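Local structure of thiol-activated cytolysin (Desulfobulbus propionicus, 6NAL) at residues M22-T27 / E158-F163; E258-G263 / A278-K283; T383-S388 / K394-K399. The protein probably forms large oligomeric pores in target membranes after a major refolding of its helices, as related thiol-activated, cholesterol-dependent cytolysins do. All coordinates share one frame; numbering follows the deposited sequence.

Contact 1: M22-T27 / E158-F163; sequences MVFNGT and ELMLKF
Phe24 reaches out of an extended loop and lays its ring against helix 156-163, where Met160 and Leu161 receive it. The residue illustrates how a single aromatic side chain can join a loop to a helix, the ring itself meeting the helix without a hydrogen bond. With CG swung away from its backbone N (chi1 -173°), the ring projects straight from the loop toward the helix. Leu161 CD1 lies over one face, and Leu161 CB comes to 4.3 Å from Phe24 CZ. Met160, present as selenomethionine, bends at its last torsion (chi3 55°), so that its terminal methyl CE arrives obliquely at 4.0 Å from Phe24 CE1. Phe59 of strand 44-59 packs edge-to-face with the same ring and also touches Met160 and Leu161, so the ring is enclosed by apolar side chains on this side. The opposite side of the loop is different: Val23 and Asn25 turn their side chains to the surface and take no part in holding the helix. Polar bonds fix the loop on both flanks of Phe24 instead, Val23 N to Asn81 OD1, and Thr27 OG1 to Asp155 OD2 and Asn157 ND2. Further round the helix, Lys162 NZ makes a 2.7 Å salt bridge with Glu158 OE2, while the same lysine lies in a cation-pi contact with Tyr55. By its place between strands 147-152 and 187-202, this helix probably belongs to the first group that, in related cytolysins, unfurls into a membrane-spanning hairpin. The chemistry thus implies an apolar patch with no directional bond of its own, maintained by shape and burial, beside which Thr27 gives a polar tie to Asp155 and to Asn157 at the start of the helix.

Contact 2: E258-G263 / A278-K283; sequences ETTIKG and AALKEK
Lys281 NZ, bonded to the backbone carbonyls of Asp273, Ala274 and Ser277, holds the start of helix 279-284 to the chain leading into it; this short helix brings Leu280 and Lys283 up to Thr260 of helix 254-264. The two helices belong to the connection between neighbouring antiparallel strands 232-250 and 287-294, a position that in related cytolysins holds the second helical group destined to become a transmembrane hairpin; a similar role here is probable. The contact between them is small and rests on one buried threonine. Its two branches divide the work. CG2 stands anti to the backbone N and meets Leu280 CD1 at 3.6 Å, the two side chains lying alongside and running in opposing senses. OG1 lies beside the backbone N (chi1 -49°), from where it bonds to Glu256 O one turn earlier, so the buried hydroxyl is satisfied inside its own helix. Ile287, at the start of the next strand, also touches Thr260. Lys283 begins toward the threonine as an extended chain, and its aliphatic part crosses the hydroxyl obliquely: CD stops 3.8 Å from Thr260 OG1, then the bend at chi4 (71°) carries NZ off to 6.0 Å from that oxygen.

Contact 3: T383-S388 / K394-K399; sequences TWDEIS and KVIRHK
Trp384 and Lys399 face each other across a beta hairpin of the C-terminal beta sandwich domain, whose strands 383-388 and 394-399 run antiparallel with an angle of 156° between them. The backbones alternate hydrogen-bonded and non-hydrogen-bonded pairs, and at the middle Arg397 N gives a bond of 2.9 Å to Glu386 O. The side chain of Lys399 shows how one long residue can engage two neighbours in turn. Its CB lies over one face of the indole, offset toward the rim and 3.8 Å from Trp384 NE1, in a CH-pi contact with the five-membered ring. A bend at chi2 (-82°) then directs the chain across Glu386 at about a right angle: CG rests 3.7 Å from Glu386 CD, CD lies 4.1 Å from Glu386 OE1, and CE comes to 3.3 Å from that same oxygen. NZ ends 4.4 Å from Glu386 OE1, beyond salt-bridge range. The carboxylate is steadied from within its own strand, because Trp384 NE1 donates in the plane of its ring to Glu386 OE2, 2.9 Å away and almost straight (176°). Arg397, also on this face, salt-bridges Glu390, and its NH1 shares a water with Glu386 O. On the other face Ile387 and Ile396 lie side by side, and His398 ND1 makes only a weak bond with Asp385 OD1. Residues 394-397 also pair in parallel with a strand of the second subunit, so the sheet continues through the interface. For the lysine face the chemistry implies a division between the two carboxylate oxygens: the indole N-H fixes one, while the other probably attracts the ammonium group only electrostatically, without pinning it to one position.

How the contacts relate
Contacts 1 and 2 lie in the part that, as in related cytolysins, probably forms the pore, with centres 30 Å apart and nearest atoms about 7 Å apart. Both reach strand 187-202, contact 1 through Leu159 and Phe163 on Leu190, contact 2 through Ile261 on Tyr189 and Ile191. Contact 3 is remote, its nearest atoms about 27 Å from contact 1 and about 21 Å from contact 2. The dimer nevertheless relates it to contact 1: Tyr55, which touches Leu161 and Lys162 within a chain, meets His398 as Tyr55 of the second subunit. Contacts 1 and 2 are small side-chain contacts with no hydrogen bond across their segments, beside helices that probably rearrange, whereas backbone bonds join the strands of contact 3.

Contact 1: M22-T27 / E158-F163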
loop_
_atom_site.group_PDB
_atom_site.type_symbol
_atom_site.label_atom_id
_atom_site.label_comp_id
_atom_site.label_asym_id
_atom_site.label_seq_id
_atom_site.Cartn_x
_atom_site.Cartn_y
_atom_site.Cartn_z
HETATM N N MSE A 22 24.566 -20.969 21.746
HETATM C CA MSE A 22 24.881 -19.773 20.957
HETATM C C MSE A 22 23.547 -19.237 20.376
HETATM O O MSE A 22 22.634 -20.004 20.027
HETATM C CB MSE A 22 25.888 -20.061 19.862
HETATM C CG MSE A 22 27.201 -20.684 20.321
HETATM SE SE MSE A 22 28.299 -20.956 18.683
HETATM C CE MSE A 22 27.862 -22.529 17.995
ATOM N N VAL A 23 23.425 -17.911 20.325
ATOM C CA VAL A 23 22.211 -17.244 19.845
ATOM C C VAL A 23 22.599 -16.056 18.978
ATOM O O VAL A 23 23.399 -15.212 19.395
ATOM C CB VAL A 23 21.325 -16.755 21.005
ATOM C CG1 VAL A 23 22.119 -15.824 21.854
ATOM C CG2 VAL A 23 20.063 -16.020 20.462
ATOM N N PHE A 24 22.033 -15.983 17.770
ATOM C CA PHE A 24 22.225 -14.804 16.939
ATOM C C PHE A 24 21.622 -13.618 17.672
ATOM O O PHE A 24 20.539 -13.727 18.264
ATOM C CB PHE A 24 21.559 -14.978 15.560
ATOM C CG PHE A 24 21.862 -13.874 14.618
ATOM C CD1 PHE A 24 23.044 -13.854 13.891
ATOM C CD2 PHE A 24 20.961 -12.813 14.471
ATOM C CE1 PHE A 24 23.323 -12.789 13.007
ATOM C CE2 PHE A 24 21.237 -11.744 13.591
ATOM C CZ PHE A 24 22.402 -11.727 12.863
ATOM N N ASN A 25 22.297 -12.477 17.621
ATOM C CA ASN A 25 21.657 -11.273 18.118
ATOM C C ASN A 25 21.532 -10.211 17.039
ATOM O O ASN A 25 22.540 -9.691 16.541
ATOM C CB ASN A 25 22.372 -10.667 19.300
ATOM C CG ASN A 25 21.662 -9.419 19.781
ATOM O OD1 ASN A 25 20.433 -9.416 20.083
ATOM N ND2 ASN A 25 22.412 -8.320 19.783
ATOM N N GLY A 26 20.286 -9.871 16.708
ATOM C CA GLY A 26 20.024 -8.908 15.677
ATOM C C GLY A 26 19.716 -7.560 16.277
ATOM O O GLY A 26 19.629 -7.390 17.485
ATOM N N THR A 27 19.606 -6.592 15.383
ATOM C CA THR A 27 19.111 -5.282 15.734
ATOM C C THR A 27 17.714 -5.363 16.332
ATOM O O THR A 27 16.849 -6.123 15.888
ATOM C CB THR A 27 19.095 -4.422 14.478
ATOM O OG1 THR A 27 20.343 -4.596 13.800
ATOM C CG2 THR A 27 18.869 -2.956 14.783
ATOM N N GLU A 158 21.405 -7.122 9.125
ATOM C CA GLU A 158 20.608 -7.638 8.036
ATOM C C GLU A 158 21.534 -8.237 7.005
ATOM O O GLU A 158 21.216 -9.267 6.420
ATOM C CB GLU A 158 19.727 -6.550 7.396
ATOM C CG GLU A 158 18.482 -7.163 6.658
ATOM C CD GLU A 158 17.782 -6.247 5.635
ATOM O OE1 GLU A 158 17.984 -5.006 5.676
ATOM O OE2 GLU A 158 17.023 -6.778 4.767
ATOM N N LEU A 159 22.699 -7.607 6.809
ATOM C CA LEU A 159 23.700 -8.103 5.879
ATOM C C LEU A 159 24.151 -9.487 6.278
ATOM O O LEU A 159 24.084 -10.423 5.479
ATOM C CB LEU A 159 24.907 -7.160 5.832
ATOM C CG LEU A 159 25.701 -7.178 4.525
ATOM C CD1 LEU A 159 26.422 -5.910 4.170
ATOM C CD2 LEU A 159 26.754 -8.289 4.614
HETATM N N MSE A 160 24.591 -9.650 7.510
HETATM C CA MSE A 160 25.147 -10.931 7.919
HETATM C C MSE A 160 24.102 -11.995 7.774
HETATM O O MSE A 160 24.368 -13.066 7.306
HETATM C CB MSE A 160 25.654 -10.897 9.340
HETATM C CG MSE A 160 27.075 -10.335 9.465
HETATM SE SE MSE A 160 27.353 -9.690 11.310
HETATM C CE MSE A 160 26.908 -11.300 12.269
ATOM N N LEU A 161 22.867 -11.682 8.135
ATOM C CA LEU A 161 21.846 -12.725 8.156
ATOM C C LEU A 161 21.359 -13.137 6.764
ATOM O O LEU A 161 20.925 -14.270 6.567
ATOM C CB LEU A 161 20.666 -12.243 8.984
ATOM C CG LEU A 161 19.671 -13.321 9.328
ATOM C CD1 LEU A 161 20.345 -14.480 10.064
ATOM C CD2 LEU A 161 18.537 -12.712 10.192
ATOM N N LYS A 162 21.329 -12.222 5.814
ATOM C CA LYS A 162 20.803 -12.542 4.506
ATOM C C LYS A 162 21.869 -13.163 3.624
ATOM O O LYS A 162 21.570 -14.067 2.855
ATOM C CB LYS A 162 20.247 -11.278 3.874
ATOM C CG LYS A 162 18.893 -10.898 4.444
ATOM C CD LYS A 162 18.205 -9.846 3.564
ATOM C CE LYS A 162 16.711 -9.726 3.851
ATOM N NZ LYS A 162 16.153 -8.623 3.039
ATOM N N PHE A 163 23.119 -12.762 3.806
ATOM C CA PHE A 163 24.235 -13.151 2.967
ATOM C C PHE A 163 25.239 -14.100 3.610
ATOM O O PHE A 163 26.170 -14.522 2.929
ATOM C CB PHE A 163 24.966 -11.879 2.534
ATOM C CG PHE A 163 24.114 -10.977 1.709
ATOM C CD1 PHE A 163 23.352 -9.984 2.301
ATOM C CD2 PHE A 163 24.044 -11.147 0.331
ATOM C CE1 PHE A 163 22.545 -9.161 1.540
ATOM C CE2 PHE A 163 23.239 -10.318 -0.451
ATOM C CZ PHE A 163 22.475 -9.330 0.155
#

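Contact 2: E258-G263 / A278-K283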
loop_
_atom_site.group_PDB
_atom_site.type_symbol
_atom_site.label_atom_id
_atom_site.label_comp_id
_atom_site.label_asym_id
_atom_site.label_seq_id
_atom_site.Cartn_x
_atom_site.Cartn_y
_atom_site.Cartn_z
ATOM N N GLU A 258 16.279 0.285 -5.399
ATOM C CA GLU A 258 15.923 -1.113 -5.646
ATOM C C GLU A 258 15.273 -1.294 -7.014
ATOM O O GLU A 258 15.576 -2.256 -7.730
ATOM C CB GLU A 258 15.013 -1.617 -4.516
ATOM C CG GLU A 258 14.462 -3.043 -4.698
ATOM C CD GLU A 258 13.915 -3.664 -3.408
ATOM O OE1 GLU A 258 13.177 -2.961 -2.668
ATOM O OE2 GLU A 258 14.213 -4.859 -3.143
ATOM N N THR A 259 14.377 -0.381 -7.409
ATOM C CA THR A 259 13.725 -0.550 -8.700
ATOM C C THR A 259 14.700 -0.404 -9.867
ATOM O O THR A 259 14.559 -1.094 -10.877
ATOM C CB THR A 259 12.590 0.461 -8.863
ATOM O OG1 THR A 259 11.675 0.297 -7.779
ATOM C CG2 THR A 259 11.870 0.250 -10.232
ATOM N N THR A 260 15.609 0.569 -9.792
ATOM C CA THR A 260 16.562 0.786 -10.873
ATOM C C THR A 260 17.476 -0.426 -11.035
ATOM O O THR A 260 17.654 -0.940 -12.146
ATOM C CB THR A 260 17.358 2.077 -10.600
ATOM O OG1 THR A 260 16.449 3.134 -10.271
ATOM C CG2 THR A 260 18.110 2.506 -11.870
ATOM N N ILE A 261 18.052 -0.899 -9.924
ATOM C CA ILE A 261 18.927 -2.061 -9.976
ATOM C C ILE A 261 18.155 -3.312 -10.383
ATOM O O ILE A 261 18.723 -4.227 -10.997
ATOM C CB ILE A 261 19.616 -2.308 -8.614
ATOM C CG1 ILE A 261 20.403 -1.113 -8.125
ATOM C CG2 ILE A 261 20.557 -3.558 -8.686
ATOM C CD1 ILE A 261 21.255 -0.544 -9.202
ATOM N N LYS A 262 16.906 -3.450 -9.933
ATOM C CA LYS A 262 16.189 -4.691 -10.232
ATOM C C LYS A 262 15.864 -4.792 -11.711
ATOM O O LYS A 262 15.606 -5.889 -12.208
ATOM C CB LYS A 262 14.903 -4.806 -9.403
ATOM C CG LYS A 262 15.085 -5.489 -8.048
ATOM C CD LYS A 262 14.024 -6.539 -7.763
ATOM C CE LYS A 262 14.317 -7.320 -6.481
ATOM N NZ LYS A 262 14.075 -6.527 -5.215
ATOM N N GLY A 263 15.934 -3.688 -12.429
ATOM C CA GLY A 263 15.582 -3.726 -13.826
ATOM C C GLY A 263 16.798 -3.739 -14.723
ATOM O O GLY A 263 16.709 -4.011 -15.925
ATOM N N ALA A 278 16.120 7.565 -20.875
ATOM C CA ALA A 278 16.826 8.833 -20.773
ATOM C C ALA A 278 16.877 9.396 -19.361
ATOM O O ALA A 278 17.936 9.858 -18.927
ATOM C CB ALA A 278 16.187 9.855 -21.710
ATOM N N ALA A 279 15.762 9.409 -18.629
ATOM C CA ALA A 279 15.868 9.773 -17.214
ATOM C C ALA A 279 16.371 8.613 -16.359
ATOM O O ALA A 279 16.866 8.846 -15.246
ATOM C CB ALA A 279 14.531 10.243 -16.653
ATOM N N LEU A 280 16.206 7.371 -16.835
ATOM C CA LEU A 280 16.893 6.246 -16.224
ATOM C C LEU A 280 18.374 6.558 -16.049
ATOM O O LEU A 280 18.947 6.297 -14.989
ATOM C CB LEU A 280 16.688 4.985 -17.065
ATOM C CG LEU A 280 17.085 3.662 -16.408
ATOM C CD1 LEU A 280 16.554 3.495 -14.994
ATOM C CD2 LEU A 280 16.628 2.470 -17.254
ATOM N N LYS A 281 18.997 7.185 -17.047
ATOM C CA LYS A 281 20.432 7.416 -16.966
ATOM C C LYS A 281 20.785 8.407 -15.861
ATOM O O LYS A 281 21.742 8.182 -15.114
ATOM C CB LYS A 281 20.964 7.880 -18.317
ATOM C CG LYS A 281 21.323 6.730 -19.280
ATOM C CD LYS A 281 20.074 6.266 -20.089
ATOM C CE LYS A 281 20.409 5.229 -21.184
ATOM N NZ LYS A 281 19.302 4.247 -21.441
ATOM N N GLU A 282 20.028 9.495 -15.702
ATOM C CA GLU A 282 20.368 10.406 -14.608
ATOM C C GLU A 282 20.143 9.749 -13.248
ATOM O O GLU A 282 20.802 10.119 -12.269
ATOM C CB GLU A 282 19.585 11.705 -14.706
ATOM C CG GLU A 282 19.909 12.700 -13.604
ATOM C CD GLU A 282 18.855 12.652 -12.502
ATOM O OE1 GLU A 282 17.877 11.888 -12.680
ATOM O OE2 GLU A 282 18.985 13.360 -11.469
ATOM N N LYS A 283 19.252 8.754 -13.165
ATOM C CA LYS A 283 19.221 7.901 -11.980
ATOM C C LYS A 283 20.521 7.118 -11.865
ATOM O O LYS A 283 21.259 7.263 -10.888
ATOM C CB LYS A 283 18.038 6.936 -12.039
ATOM C CG LYS A 283 16.678 7.547 -11.809
ATOM C CD LYS A 283 15.569 6.484 -11.729
ATOM C CE LYS A 283 14.195 7.148 -11.519
ATOM N NZ LYS A 283 13.688 7.886 -12.724
#

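Contact 3: T383-S388 / K394-K399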
loop_
_atom_site.group_PDB
_atom_site.type_symbol
_atom_site.label_atom_id
_atom_site.label_comp_id
_atom_site.label_asym_id
_atom_site.label_seq_id
_atom_site.Cartn_x
_atom_site.Cartn_y
_atom_site.Cartn_z
ATOM N N THR A 383 -14.048 19.348 -9.825
ATOM C CA THR A 383 -13.761 19.196 -8.407
ATOM C C THR A 383 -12.744 18.068 -8.218
ATOM O O THR A 383 -12.549 17.221 -9.091
ATOM C CB THR A 383 -15.043 18.914 -7.597
ATOM O OG1 THR A 383 -15.512 17.605 -7.922
ATOM C CG2 THR A 383 -16.146 19.995 -7.891
ATOM N N TRP A 384 -12.070 18.076 -7.080
ATOM C CA TRP A 384 -11.102 17.026 -6.788
ATOM C C TRP A 384 -10.780 17.056 -5.308
ATOM O O TRP A 384 -11.160 17.975 -4.580
ATOM C CB TRP A 384 -9.811 17.167 -7.602
ATOM C CG TRP A 384 -9.074 18.442 -7.372
ATOM C CD1 TRP A 384 -8.132 18.672 -6.436
ATOM C CD2 TRP A 384 -9.221 19.667 -8.107
ATOM N NE1 TRP A 384 -7.709 19.988 -6.494
ATOM C CE2 TRP A 384 -8.354 20.615 -7.523
ATOM C CE3 TRP A 384 -9.999 20.055 -9.199
ATOM C CZ2 TRP A 384 -8.247 21.924 -7.993
ATOM C CZ3 TRP A 384 -9.894 21.361 -9.667
ATOM C CH2 TRP A 384 -9.011 22.272 -9.072
ATOM N N ASP A 385 -10.035 16.047 -4.883
ATOM C CA ASP A 385 -9.598 15.939 -3.503
ATOM C C ASP A 385 -8.097 16.141 -3.446
ATOM O O ASP A 385 -7.377 15.676 -4.323
ATOM C CB ASP A 385 -9.967 14.573 -2.923
ATOM C CG ASP A 385 -11.428 14.479 -2.475
ATOM O OD1 ASP A 385 -12.061 15.547 -2.176
ATOM O OD2 ASP A 385 -11.921 13.315 -2.399
ATOM N N GLU A 386 -7.619 16.831 -2.420
ATOM C CA GLU A 386 -6.190 16.994 -2.217
ATOM C C GLU A 386 -5.742 16.295 -0.936
ATOM O O GLU A 386 -6.324 16.502 0.142
ATOM C CB GLU A 386 -5.816 18.474 -2.183
ATOM C CG GLU A 386 -5.756 19.114 -3.568
ATOM C CD GLU A 386 -5.606 20.644 -3.540
ATOM O OE1 GLU A 386 -5.231 21.200 -2.470
ATOM O OE2 GLU A 386 -5.855 21.282 -4.605
ATOM N N ILE A 387 -4.674 15.501 -1.054
ATOM C CA ILE A 387 -4.196 14.663 0.029
ATOM C C ILE A 387 -3.019 15.347 0.682
ATOM O O ILE A 387 -2.160 15.917 0.014
ATOM C CB ILE A 387 -3.827 13.273 -0.503
ATOM C CG1 ILE A 387 -5.060 12.371 -0.488
ATOM C CG2 ILE A 387 -2.813 12.589 0.355
ATOM C CD1 ILE A 387 -6.304 13.066 -1.040
ATOM N N SER A 388 -2.985 15.289 2.001
ATOM C CA SER A 388 -1.910 15.863 2.789
ATOM C C SER A 388 -1.619 14.926 3.968
ATOM O O SER A 388 -2.504 14.216 4.453
ATOM C CB SER A 388 -2.311 17.289 3.202
ATOM O OG SER A 388 -1.170 18.020 3.547
ATOM N N LYS A 394 -3.684 11.369 7.568
ATOM C CA LYS A 394 -3.967 11.604 6.156
ATOM C C LYS A 394 -5.153 12.567 6.077
ATOM O O LYS A 394 -6.276 12.180 6.415
ATOM C CB LYS A 394 -4.306 10.299 5.456
ATOM C CG LYS A 394 -4.361 10.372 3.946
ATOM C CD LYS A 394 -4.704 8.983 3.347
ATOM C CE LYS A 394 -4.960 9.065 1.853
ATOM N NZ LYS A 394 -5.694 7.854 1.334
ATOM N N VAL A 395 -4.901 13.806 5.639
ATOM C CA VAL A 395 -5.910 14.858 5.523
ATOM C C VAL A 395 -6.373 14.926 4.078
ATOM O O VAL A 395 -5.548 14.956 3.155
ATOM C CB VAL A 395 -5.359 16.224 5.976
ATOM C CG1 VAL A 395 -6.359 17.342 5.838
ATOM C CG2 VAL A 395 -4.943 16.177 7.411
ATOM N N ILE A 396 -7.682 14.945 3.886
ATOM C CA ILE A 396 -8.306 14.942 2.571
ATOM C C ILE A 396 -9.166 16.189 2.487
ATOM O O ILE A 396 -10.121 16.325 3.256
ATOM C CB ILE A 396 -9.144 13.677 2.349
ATOM C CG1 ILE A 396 -8.229 12.443 2.399
ATOM C CG2 ILE A 396 -9.838 13.718 1.005
ATOM C CD1 ILE A 396 -8.990 11.127 2.526
ATOM N N ARG A 397 -8.813 17.112 1.587
ATOM C CA ARG A 397 -9.556 18.356 1.421
ATOM C C ARG A 397 -10.258 18.398 0.062
ATOM O O ARG A 397 -9.604 18.307 -0.980
ATOM C CB ARG A 397 -8.647 19.576 1.556
ATOM C CG ARG A 397 -7.900 19.656 2.850
ATOM C CD ARG A 397 -7.012 20.932 2.928
ATOM N NE ARG A 397 -6.547 21.112 4.298
ATOM C CZ ARG A 397 -5.364 20.698 4.746
ATOM N NH1 ARG A 397 -4.522 20.108 3.931
ATOM N NH2 ARG A 397 -5.027 20.876 6.013
ATOM N N HIS A 398 -11.586 18.510 0.084
ATOM C CA HIS A 398 -12.362 18.710 -1.125
ATOM C C HIS A 398 -12.102 20.095 -1.691
ATOM O O HIS A 398 -12.109 21.077 -0.960
ATOM C CB HIS A 398 -13.847 18.529 -0.826
ATOM C CG HIS A 398 -14.712 18.553 -2.048
ATOM N ND1 HIS A 398 -14.527 17.704 -3.117
ATOM C CD2 HIS A 398 -15.769 19.326 -2.363
ATOM C CE1 HIS A 398 -15.430 17.966 -4.041
ATOM N NE2 HIS A 398 -16.190 18.953 -3.610
ATOM N N LYS A 399 -11.850 20.171 -2.993
ATOM C CA LYS A 399 -11.504 21.422 -3.647
ATOM C C LYS A 399 -12.248 21.543 -4.979
ATOM O O LYS A 399 -12.807 20.581 -5.504
ATOM C CB LYS A 399 -10.009 21.538 -3.910
ATOM C CG LYS A 399 -9.115 21.435 -2.708
ATOM C CD LYS A 399 -9.013 22.747 -1.965
ATOM C CE LYS A 399 -7.771 22.722 -1.070
ATOM N NZ LYS A 399 -7.904 23.596 0.131
HETATM O O HOH W 1 -4.835 18.527 1.571
#